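PDB 4MJK: CRISPR protein from Archaeoglobus fulgidus, which probably serves as the Cas5-type RAMP subunit of a type I-A CRISPR Cascade complex, which binds guide RNA for defence against foreign nucleic acid. Local coordinates for residues Asp171-Asp177 with Pro240-Val246; Ser27-Pro31 with Arg229-Met233; Tyr4-Phe10 with Ala125-Phe131. Numbering follows the deposited sequence.

Contact 1 of 3, residues Asp171-Asp177 with Pro240-Val246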
loop_
_atom_site.group_PDB
_atom_site.type_symbol
_atom_site.label_atom_id
_atom_site.label_comp_id
_atom_site.label_asym_id
_atom_site.label_seq_id
_atom_site.Cartn_x
_atom_site.Cartn_y
_atom_site.Cartn_z
ATOM N N ASP A 171 -10.253 32.520 -19.680
ATOM C CA ASP A 171 -8.979 32.246 -20.340
ATOM C C ASP A 171 -7.939 33.300 -19.951
ATOM O O ASP A 171 -8.206 34.146 -19.095
ATOM C CB ASP A 171 -9.130 32.080 -21.858
ATOM C CG ASP A 171 -9.662 33.325 -22.539
ATOM O OD1 ASP A 171 -9.491 34.429 -21.980
ATOM O OD2 ASP A 171 -10.241 33.192 -23.638
ATOM N N GLY A 172 -6.750 33.234 -20.534
ATOM C CA GLY A 172 -5.684 34.129 -20.119
ATOM C C GLY A 172 -4.877 33.562 -18.960
ATOM O O GLY A 172 -4.735 32.340 -18.830
ATOM N N LEU A 173 -4.350 34.441 -18.117
ATOM C CA LEU A 173 -3.478 34.022 -17.036
ATOM C C LEU A 173 -4.271 33.661 -15.773
ATOM O O LEU A 173 -5.094 34.433 -15.295
ATOM C CB LEU A 173 -2.449 35.108 -16.734
ATOM C CG LEU A 173 -1.362 34.716 -15.731
ATOM C CD1 LEU A 173 -0.385 33.698 -16.345
ATOM C CD2 LEU A 173 -0.632 35.948 -15.274
ATOM N N ILE A 174 -4.028 32.466 -15.247
ATOM C CA ILE A 174 -4.740 31.982 -14.071
ATOM C C ILE A 174 -3.751 31.299 -13.151
ATOM O O ILE A 174 -2.655 30.943 -13.572
ATOM C CB ILE A 174 -5.883 30.976 -14.439
ATOM C CG1 ILE A 174 -5.357 29.812 -15.275
ATOM C CG2 ILE A 174 -7.005 31.663 -15.196
ATOM C CD1 ILE A 174 -4.966 28.591 -14.466
ATOM N N SER A 175 -4.117 31.124 -11.890
ATOM C CA SER A 175 -3.317 30.273 -11.013
ATOM C C SER A 175 -4.101 28.984 -10.736
ATOM O O SER A 175 -5.328 29.004 -10.662
ATOM C CB SER A 175 -2.975 30.988 -9.713
ATOM O OG SER A 175 -4.166 31.328 -9.031
ATOM N N THR A 176 -3.398 27.865 -10.616
ATOM C CA THR A 176 -4.058 26.575 -10.379
ATOM C C THR A 176 -3.188 25.712 -9.493
ATOM O O THR A 176 -1.963 25.807 -9.537
ATOM C CB THR A 176 -4.418 25.808 -11.696
ATOM O OG1 THR A 176 -5.175 24.625 -11.385
ATOM C CG2 THR A 176 -3.168 25.400 -12.475
ATOM N N ASP A 177 -3.824 24.911 -8.651
ATOM C CA ASP A 177 -3.110 23.900 -7.892
ATOM C C ASP A 177 -3.616 22.503 -8.266
ATOM O O ASP A 177 -3.330 21.531 -7.576
ATOM C CB ASP A 177 -3.162 24.165 -6.373
ATOM C CG ASP A 177 -4.566 24.294 -5.838
ATOM O OD1 ASP A 177 -5.518 23.898 -6.515
ATOM O OD2 ASP A 177 -4.726 24.778 -4.701
ATOM N N PRO A 240 1.348 22.514 -4.043
ATOM C CA PRO A 240 1.971 23.000 -5.281
ATOM C C PRO A 240 1.037 23.939 -6.043
ATOM O O PRO A 240 -0.166 23.702 -6.124
ATOM C CB PRO A 240 2.214 21.711 -6.069
ATOM C CG PRO A 240 2.446 20.683 -4.981
ATOM C CD PRO A 240 1.439 21.046 -3.921
ATOM N N GLU A 241 1.598 25.012 -6.587
ATOM C CA GLU A 241 0.796 25.998 -7.290
ATOM C C GLU A 241 1.590 26.558 -8.466
ATOM O O GLU A 241 2.803 26.724 -8.374
ATOM C CB GLU A 241 0.419 27.137 -6.334
ATOM C CG GLU A 241 -0.601 28.106 -6.887
ATOM C CD GLU A 241 -1.033 29.137 -5.852
ATOM O OE1 GLU A 241 -0.518 29.097 -4.710
ATOM O OE2 GLU A 241 -1.889 29.985 -6.178
ATOM N N CYS A 242 0.909 26.837 -9.571
ATOM C CA CYS A 242 1.570 27.516 -10.677
ATOM C C CYS A 242 0.684 28.522 -11.397
ATOM O O CYS A 242 -0.553 28.484 -11.307
ATOM C CB CYS A 242 2.147 26.513 -11.663
ATOM S SG CYS A 242 0.884 25.556 -12.420
ATOM N N LEU A 243 1.344 29.430 -12.109
ATOM C CA LEU A 243 0.676 30.381 -12.983
ATOM C C LEU A 243 0.657 29.826 -14.398
ATOM O O LEU A 243 1.689 29.416 -14.938
ATOM C CB LEU A 243 1.413 31.716 -12.962
ATOM C CG LEU A 243 1.415 32.425 -11.608
ATOM C CD1 LEU A 243 2.437 33.567 -11.604
ATOM C CD2 LEU A 243 0.011 32.939 -11.280
ATOM N N VAL A 244 -0.518 29.791 -15.000
ATOM C CA VAL A 244 -0.646 29.169 -16.309
ATOM C C VAL A 244 -1.401 30.092 -17.246
ATOM O O VAL A 244 -2.416 30.686 -16.859
ATOM C CB VAL A 244 -1.387 27.821 -16.214
ATOM C CG1 VAL A 244 -1.473 27.176 -17.573
ATOM C CG2 VAL A 244 -0.661 26.885 -15.240
ATOM N N GLU A 245 -0.893 30.223 -18.466
ATOM C CA GLU A 245 -1.576 30.989 -19.499
ATOM C C GLU A 245 -2.395 30.028 -20.351
ATOM O O GLU A 245 -1.875 29.024 -20.846
ATOM C CB GLU A 245 -0.559 31.721 -20.374
ATOM C CG GLU A 245 -1.003 33.074 -20.868
ATOM C CD GLU A 245 0.198 33.957 -21.234
ATOM O OE1 GLU A 245 1.023 33.511 -22.071
ATOM O OE2 GLU A 245 0.337 35.068 -20.667
ATOM N N VAL A 246 -3.673 30.336 -20.533
ATOM C CA VAL A 246 -4.575 29.399 -21.201
ATOM C C VAL A 246 -5.309 30.051 -22.373
ATOM O O VAL A 246 -5.970 31.076 -22.207
ATOM C CB VAL A 246 -5.598 28.818 -20.189
ATOM C CG1 VAL A 246 -6.501 27.799 -20.856
ATOM C CG2 VAL A 246 -4.854 28.177 -19.008
HETATM O O HOH W 1 -1.458 21.124 -5.719
#

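Contact 2 of 3, residues Ser27-Pro31 with Arg229-Met233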
loop_
_atom_site.group_PDB
_atom_site.type_symbol
_atom_site.label_atom_id
_atom_site.label_comp_id
_atom_site.label_asym_id
_atom_site.label_seq_id
_atom_site.Cartn_x
_atom_site.Cartn_y
_atom_site.Cartn_z
ATOM N N SER A 27 5.033 4.161 -15.544
ATOM C CA SER A 27 4.558 4.113 -14.159
ATOM C C SER A 27 3.783 5.409 -13.892
ATOM O O SER A 27 3.861 6.359 -14.682
ATOM C CB SER A 27 5.724 3.976 -13.193
ATOM O OG SER A 27 6.616 5.064 -13.343
ATOM N N PHE A 28 3.026 5.448 -12.803
ATOM C CA PHE A 28 2.101 6.561 -12.586
ATOM C C PHE A 28 2.250 7.135 -11.190
ATOM O O PHE A 28 2.151 6.408 -10.207
ATOM C CB PHE A 28 0.649 6.100 -12.730
ATOM C CG PHE A 28 0.249 5.718 -14.125
ATOM C CD1 PHE A 28 0.448 6.585 -15.187
ATOM C CD2 PHE A 28 -0.351 4.484 -14.370
ATOM C CE1 PHE A 28 0.071 6.226 -16.479
ATOM C CE2 PHE A 28 -0.729 4.117 -15.650
ATOM C CZ PHE A 28 -0.520 4.988 -16.705
ATOM N N TYR A 29 2.453 8.440 -11.092
ATOM C CA TYR A 29 2.328 9.098 -9.791
ATOM C C TYR A 29 0.857 9.068 -9.334
ATOM O O TYR A 29 0.567 8.876 -8.142
ATOM C CB TYR A 29 2.835 10.542 -9.858
ATOM C CG TYR A 29 4.336 10.687 -10.000
ATOM C CD1 TYR A 29 5.174 10.568 -8.894
ATOM C CD2 TYR A 29 4.915 10.976 -11.233
ATOM C CE1 TYR A 29 6.556 10.718 -9.017
ATOM C CE2 TYR A 29 6.298 11.137 -11.365
ATOM C CZ TYR A 29 7.106 11.002 -10.254
ATOM O OH TYR A 29 8.467 11.153 -10.363
ATOM N N TYR A 30 -0.075 9.238 -10.278
ATOM C CA TYR A 30 -1.500 9.295 -9.925
ATOM C C TYR A 30 -2.378 8.378 -10.759
ATOM O O TYR A 30 -2.021 8.016 -11.868
ATOM C CB TYR A 30 -2.040 10.720 -10.088
ATOM C CG TYR A 30 -1.472 11.692 -9.104
ATOM C CD1 TYR A 30 -1.902 11.690 -7.781
ATOM C CD2 TYR A 30 -0.499 12.617 -9.490
ATOM C CE1 TYR A 30 -1.377 12.576 -6.863
ATOM C CE2 TYR A 30 0.028 13.508 -8.579
ATOM C CZ TYR A 30 -0.424 13.486 -7.258
ATOM O OH TYR A 30 0.089 14.367 -6.319
ATOM N N PRO A 31 -3.569 8.034 -10.244
ATOM C CA PRO A 31 -4.492 7.261 -11.081
ATOM C C PRO A 31 -4.805 8.034 -12.358
ATOM O O PRO A 31 -5.137 9.217 -12.282
ATOM C CB PRO A 31 -5.758 7.174 -10.217
ATOM C CG PRO A 31 -5.266 7.318 -8.820
ATOM C CD PRO A 31 -4.147 8.336 -8.924
ATOM N N ARG A 229 0.661 18.085 -16.636
ATOM C CA ARG A 229 1.510 18.490 -15.528
ATOM C C ARG A 229 0.733 18.112 -14.269
ATOM O O ARG A 229 -0.481 18.268 -14.231
ATOM C CB ARG A 229 1.802 19.992 -15.553
ATOM C CG ARG A 229 2.556 20.451 -16.791
ATOM C CD ARG A 229 3.914 19.753 -16.966
ATOM N NE ARG A 229 4.869 19.975 -15.875
ATOM C CZ ARG A 229 5.804 20.928 -15.868
ATOM N NH1 ARG A 229 5.906 21.779 -16.885
ATOM N NH2 ARG A 229 6.643 21.035 -14.847
ATOM N N ILE A 230 1.428 17.571 -13.271
ATOM C CA ILE A 230 0.773 17.059 -12.067
ATOM C C ILE A 230 1.501 17.581 -10.843
ATOM O O ILE A 230 2.740 17.606 -10.813
ATOM C CB ILE A 230 0.764 15.496 -12.024
ATOM C CG1 ILE A 230 2.172 14.943 -12.273
ATOM C CG2 ILE A 230 -0.200 14.937 -13.084
ATOM C CD1 ILE A 230 2.324 13.437 -12.062
ATOM N N PRO A 231 0.746 18.002 -9.823
ATOM C CA PRO A 231 1.416 18.516 -8.627
ATOM C C PRO A 231 1.839 17.380 -7.690
ATOM O O PRO A 231 1.124 16.375 -7.553
ATOM C CB PRO A 231 0.335 19.368 -7.971
ATOM C CG PRO A 231 -0.954 18.645 -8.317
ATOM C CD PRO A 231 -0.724 18.081 -9.719
ATOM N N ILE A 232 2.997 17.558 -7.058
ATOM C CA ILE A 232 3.539 16.602 -6.107
ATOM C C ILE A 232 3.846 17.373 -4.824
ATOM O O ILE A 232 4.733 18.227 -4.776
ATOM C CB ILE A 232 4.833 15.943 -6.618
ATOM C CG1 ILE A 232 4.626 15.293 -8.004
ATOM C CG2 ILE A 232 5.386 14.969 -5.564
ATOM C CD1 ILE A 232 3.977 13.966 -7.975
HETATM N N MSE A 233 3.077 17.072 -3.794
HETATM C CA MSE A 233 3.169 17.743 -2.513
HETATM C C MSE A 233 4.414 17.255 -1.785
HETATM O O MSE A 233 4.658 16.050 -1.718
HETATM C CB MSE A 233 1.915 17.362 -1.722
HETATM C CG MSE A 233 1.640 18.125 -0.470
HETATM SE SE MSE A 233 -0.164 17.641 0.121
HETATM C CE MSE A 233 -1.100 19.263 -0.447
HETATM O O HOH W 2 1.404 14.686 -3.937
#

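Contact 3 of 3, residues Tyr4-Phe10 with Ala125-Phe131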
loop_
_atom_site.group_PDB
_atom_site.type_symbol
_atom_site.label_atom_id
_atom_site.label_comp_id
_atom_site.label_asym_id
_atom_site.label_seq_id
_atom_site.Cartn_x
_atom_site.Cartn_y
_atom_site.Cartn_z
ATOM N N TYR A 4 -17.928 19.075 -10.445
ATOM C CA TYR A 4 -17.986 18.234 -9.259
ATOM C C TYR A 4 -16.615 18.223 -8.619
ATOM O O TYR A 4 -15.616 18.002 -9.306
ATOM C CB TYR A 4 -18.352 16.804 -9.643
ATOM C CG TYR A 4 -19.649 16.676 -10.403
ATOM C CD1 TYR A 4 -19.697 16.881 -11.771
ATOM C CD2 TYR A 4 -20.826 16.351 -9.745
ATOM C CE1 TYR A 4 -20.886 16.767 -12.469
ATOM C CE2 TYR A 4 -22.015 16.230 -10.429
ATOM C CZ TYR A 4 -22.044 16.439 -11.788
ATOM O OH TYR A 4 -23.237 16.316 -12.470
ATOM N N LEU A 5 -16.577 18.471 -7.315
ATOM C CA LEU A 5 -15.386 18.283 -6.502
ATOM C C LEU A 5 -15.568 17.022 -5.662
ATOM O O LEU A 5 -16.515 16.916 -4.870
ATOM C CB LEU A 5 -15.199 19.466 -5.572
ATOM C CG LEU A 5 -15.005 20.800 -6.283
ATOM C CD1 LEU A 5 -15.171 21.907 -5.271
ATOM C CD2 LEU A 5 -13.628 20.854 -6.940
ATOM N N VAL A 6 -14.681 16.057 -5.855
ATOM C CA VAL A 6 -14.813 14.767 -5.190
ATOM C C VAL A 6 -13.546 14.468 -4.389
ATOM O O VAL A 6 -12.448 14.354 -4.961
ATOM C CB VAL A 6 -15.032 13.656 -6.214
ATOM C CG1 VAL A 6 -15.365 12.332 -5.510
ATOM C CG2 VAL A 6 -16.146 14.049 -7.217
ATOM N N ASP A 7 -13.696 14.358 -3.074
ATOM C CA ASP A 7 -12.586 14.020 -2.187
ATOM C C ASP A 7 -12.566 12.511 -1.939
ATOM O O ASP A 7 -13.554 11.913 -1.484
ATOM C CB ASP A 7 -12.701 14.761 -0.848
ATOM C CG ASP A 7 -12.341 16.244 -0.955
ATOM O OD1 ASP A 7 -12.025 16.718 -2.071
ATOM O OD2 ASP A 7 -12.383 16.940 0.083
ATOM N N VAL A 8 -11.429 11.894 -2.225
ATOM C CA VAL A 8 -11.337 10.446 -2.171
ATOM C C VAL A 8 -10.216 10.032 -1.222
ATOM O O VAL A 8 -9.079 10.481 -1.348
ATOM C CB VAL A 8 -11.077 9.847 -3.567
ATOM C CG1 VAL A 8 -11.012 8.322 -3.480
ATOM C CG2 VAL A 8 -12.171 10.260 -4.539
ATOM N N GLU A 9 -10.562 9.198 -0.250
ATOM C CA GLU A 9 -9.601 8.657 0.690
ATOM C C GLU A 9 -9.179 7.259 0.240
ATOM O O GLU A 9 -10.027 6.425 -0.055
ATOM C CB GLU A 9 -10.261 8.607 2.070
ATOM C CG GLU A 9 -9.446 7.990 3.171
ATOM C CD GLU A 9 -10.234 7.961 4.479
ATOM O OE1 GLU A 9 -10.556 6.852 4.953
ATOM O OE2 GLU A 9 -10.550 9.051 5.007
ATOM N N PHE A 10 -7.878 7.007 0.176
ATOM C CA PHE A 10 -7.361 5.713 -0.285
ATOM C C PHE A 10 -6.927 4.917 0.933
ATOM O O PHE A 10 -6.417 5.490 1.890
ATOM C CB PHE A 10 -6.148 5.894 -1.237
ATOM C CG PHE A 10 -6.520 6.393 -2.619
ATOM C CD1 PHE A 10 -6.981 7.688 -2.802
ATOM C CD2 PHE A 10 -6.425 5.556 -3.728
ATOM C CE1 PHE A 10 -7.330 8.141 -4.062
ATOM C CE2 PHE A 10 -6.784 5.998 -4.990
ATOM C CZ PHE A 10 -7.236 7.301 -5.160
ATOM N N ALA A 125 -5.633 8.941 6.529
ATOM C CA ALA A 125 -5.506 8.158 5.312
ATOM C C ALA A 125 -5.199 9.123 4.153
ATOM O O ALA A 125 -5.595 10.280 4.180
ATOM C CB ALA A 125 -6.795 7.402 5.055
ATOM N N PRO A 126 -4.457 8.657 3.146
ATOM C CA PRO A 126 -4.111 9.568 2.044
ATOM C C PRO A 126 -5.339 9.943 1.205
ATOM O O PRO A 126 -6.154 9.073 0.886
ATOM C CB PRO A 126 -3.125 8.751 1.212
ATOM C CG PRO A 126 -3.397 7.330 1.580
ATOM C CD PRO A 126 -3.851 7.326 2.995
ATOM N N LYS A 127 -5.452 11.218 0.851
ATOM C CA LYS A 127 -6.607 11.725 0.131
ATOM C C LYS A 127 -6.211 12.506 -1.119
ATOM O O LYS A 127 -5.221 13.230 -1.117
ATOM C CB LYS A 127 -7.432 12.646 1.039
ATOM C CG LYS A 127 -8.196 11.907 2.132
ATOM C CD LYS A 127 -9.131 12.862 2.876
ATOM C CE LYS A 127 -8.340 13.956 3.579
ATOM N NZ LYS A 127 -9.204 15.119 3.982
ATOM N N ILE A 128 -7.006 12.349 -2.173
ATOM C CA ILE A 128 -6.843 13.112 -3.410
ATOM C C ILE A 128 -8.178 13.760 -3.769
ATOM O O ILE A 128 -9.225 13.142 -3.584
ATOM C CB ILE A 128 -6.402 12.184 -4.589
ATOM C CG1 ILE A 128 -5.023 11.575 -4.295
ATOM C CG2 ILE A 128 -6.387 12.978 -5.915
ATOM C CD1 ILE A 128 -4.557 10.573 -5.336
ATOM N N ARG A 129 -8.147 15.007 -4.243
ATOM C CA ARG A 129 -9.359 15.682 -4.693
ATOM C C ARG A 129 -9.394 15.776 -6.220
ATOM O O ARG A 129 -8.418 16.229 -6.843
ATOM C CB ARG A 129 -9.465 17.089 -4.083
ATOM C CG ARG A 129 -10.709 17.874 -4.568
ATOM C CD ARG A 129 -10.883 19.231 -3.842
ATOM N NE ARG A 129 -11.003 19.042 -2.397
ATOM C CZ ARG A 129 -10.637 19.943 -1.491
ATOM N NH1 ARG A 129 -10.131 21.103 -1.879
ATOM N NH2 ARG A 129 -10.772 19.688 -0.196
ATOM N N TRP A 130 -10.507 15.354 -6.815
ATOM C CA TRP A 130 -10.733 15.524 -8.249
ATOM C C TRP A 130 -11.707 16.669 -8.499
ATOM O O TRP A 130 -12.643 16.891 -7.721
ATOM C CB TRP A 130 -11.295 14.253 -8.888
ATOM C CG TRP A 130 -10.251 13.287 -9.375
ATOM C CD1 TRP A 130 -9.714 13.211 -10.632
ATOM C CD2 TRP A 130 -9.637 12.242 -8.611
ATOM N NE1 TRP A 130 -8.793 12.181 -10.696
ATOM C CE2 TRP A 130 -8.727 11.574 -9.466
ATOM C CE3 TRP A 130 -9.763 11.814 -7.288
ATOM C CZ2 TRP A 130 -7.940 10.500 -9.034
ATOM C CZ3 TRP A 130 -8.992 10.724 -6.862
ATOM C CH2 TRP A 130 -8.086 10.089 -7.730
ATOM N N PHE A 131 -11.473 17.395 -9.588
ATOM C CA PHE A 131 -12.343 18.480 -10.011
ATOM C C PHE A 131 -12.657 18.160 -11.463
ATOM O O PHE A 131 -11.773 18.225 -12.334
ATOM C CB PHE A 131 -11.605 19.825 -9.853
ATOM C CG PHE A 131 -12.443 21.055 -10.151
ATOM C CD1 PHE A 131 -13.784 20.956 -10.474
ATOM C CD2 PHE A 131 -11.865 22.320 -10.094
ATOM C CE1 PHE A 131 -14.542 22.104 -10.745
ATOM C CE2 PHE A 131 -12.625 23.475 -10.352
ATOM C CZ PHE A 131 -13.961 23.356 -10.679
#

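Contact 1 of 3, residues Asp171-Asp177 with Pro240-Val246
Six backbone hydrogen bonds join 171-177 to 240-246 as an antiparallel pair, grouped in three reciprocal couples. G172 N to V246 O and V246 N to G172 O both measure 2.8 Å; I174 N reaches V244 O at 2.9 Å and V244 N reaches I174 O at 2.8 Å; T176 N to C242 O is 3.0 Å and C242 N to T176 O 3.1 Å. Past the last couple a water takes over, donating to D177 O (2.7 Å) and P240 O (2.9 Å), where the chains stop pairing directly. Between the couples lie the non-hydrogen-bonded pairs L173-E245 and S175-L243, with L173 CA 3.5 Å from V244 O and S175 CA 3.3 Å from C242 O as CA-H...O contacts. G172 has phi/psi of 88/-149, angles that would jam a CB against the preceding carbonyl and so call for glycine.

Side chains alternate between two faces. On one, I174 CD1 lies 4.1 Å from V244 CB, and I174 CG1 4.1 Å from V246 CG2; on the other, L173 CD1 meets L243 CB at 4.3 Å.

Strand 174-176 edges a three-stranded antiparallel sheet whose central strand, 241-246, bonds on its other side to strand 186-193. The I174/V244/V246 face rests on I261 of strand 258-263, and T176 OG1 hydrogen-bonds to V259 O, tying this small sheet to the last strand of the six-stranded one.

Contact 2 of 3, residues Ser27-Pro31 with Arg229-Met233
The two backbones stay well apart: Y30 and I230 have the nearest CA atoms, at 8.4 Å, too far for strand pairing. Segment 27-31 is irregular loop, and Y29, at phi/psi -68/-38, interrupts the extended conformation of F28 and Y30. Segment 229-233 is extended and includes the end of strand 225-231. Side chains therefore bridge the gap, Y29 and Y30 both directing their CA-to-CB bonds toward the strand.

Y30 makes the polar link. Its OH donates to P231 O at 2.6 Å, the carbonyl lying near the ring plane, and accepts from a water at 2.7 Å; that water accepts from the N of selenomethionine M233 at 2.9 Å. Two isoleucines serve both tyrosines. I230 CD1 is 3.7 Å from Y29 CD2 and 3.9 Å from Y30 CD2, while I232 CD1 is 3.7 Å from Y29 CD1 and 4.0 Å from Y30 CE2.

E199 of strand 196-202 accepts from the backbone N of Y29 and Y30, and the Y30 ring meets W71 edge-to-face. About 8 Å (centre to centre) from the middle of the chain, this buried loop-to-strand junction anchors the segment leading into helix 33-46, through its tyrosines, to the antiparallel sheet of 180-181, 225-231 and 196-202.

Contact 3 of 3, residues Tyr4-Phe10 with Ala125-Phe131
L5 lays CD2 over the face of the F131 ring, 3.8 Å from its centroid and 26° off the normal, a CH-pi contact. Next along the same face, the D7-R129 salt bridge has two prongs: R129 NE to D7 OD1 at 2.6 Å and R129 NH2 to D7 OD2 at 3.2 Å. The opposite face is apolar, with V8 CG2 4.0 Å from W130 CZ3, F10 CZ 3.9 Å from W130 CH2 and F10 CE1 3.9 Å from I128 CD1.

These strands, antiparallel at 164°, are neighbours in the six-stranded antiparallel sheet, where 2-10 lies between 127-134 and 157-170; a central first strand accords with the ferredoxin-like core of RAMP proteins. V6 N to W130 O, W130 N to V6 O, V8 N to I128 O and I128 N to V8 O are all 2.9 Å; beyond them F10 N reaches P126 O at 2.8 Å. W130 stacks on F36 of helix 33-46, while F131 meets Y178 edge-to-face.

How the contacts relate
Contacts 1 and 3 are both antiparallel strand pairings, but in different sheets and settings. Contact 3 lies inside the main sheet, its centre about 10 Å from the chain's centre, and adds a salt bridge and aromatic packing to its backbone ladder; contact 1, about 17 Å out, is at an edge and relies chiefly on backbone bonds. Contact 2, the most central, has no ladder: tyrosines do the joining. It also touches both others. Y30 CD1 is 3.8 Å from I128 CD1 of contact 3, and P231 CB is 3.6 Å from P240 CB of contact 1. Contacts 1 and 3 do not touch, their nearest atoms being about 7 Å apart.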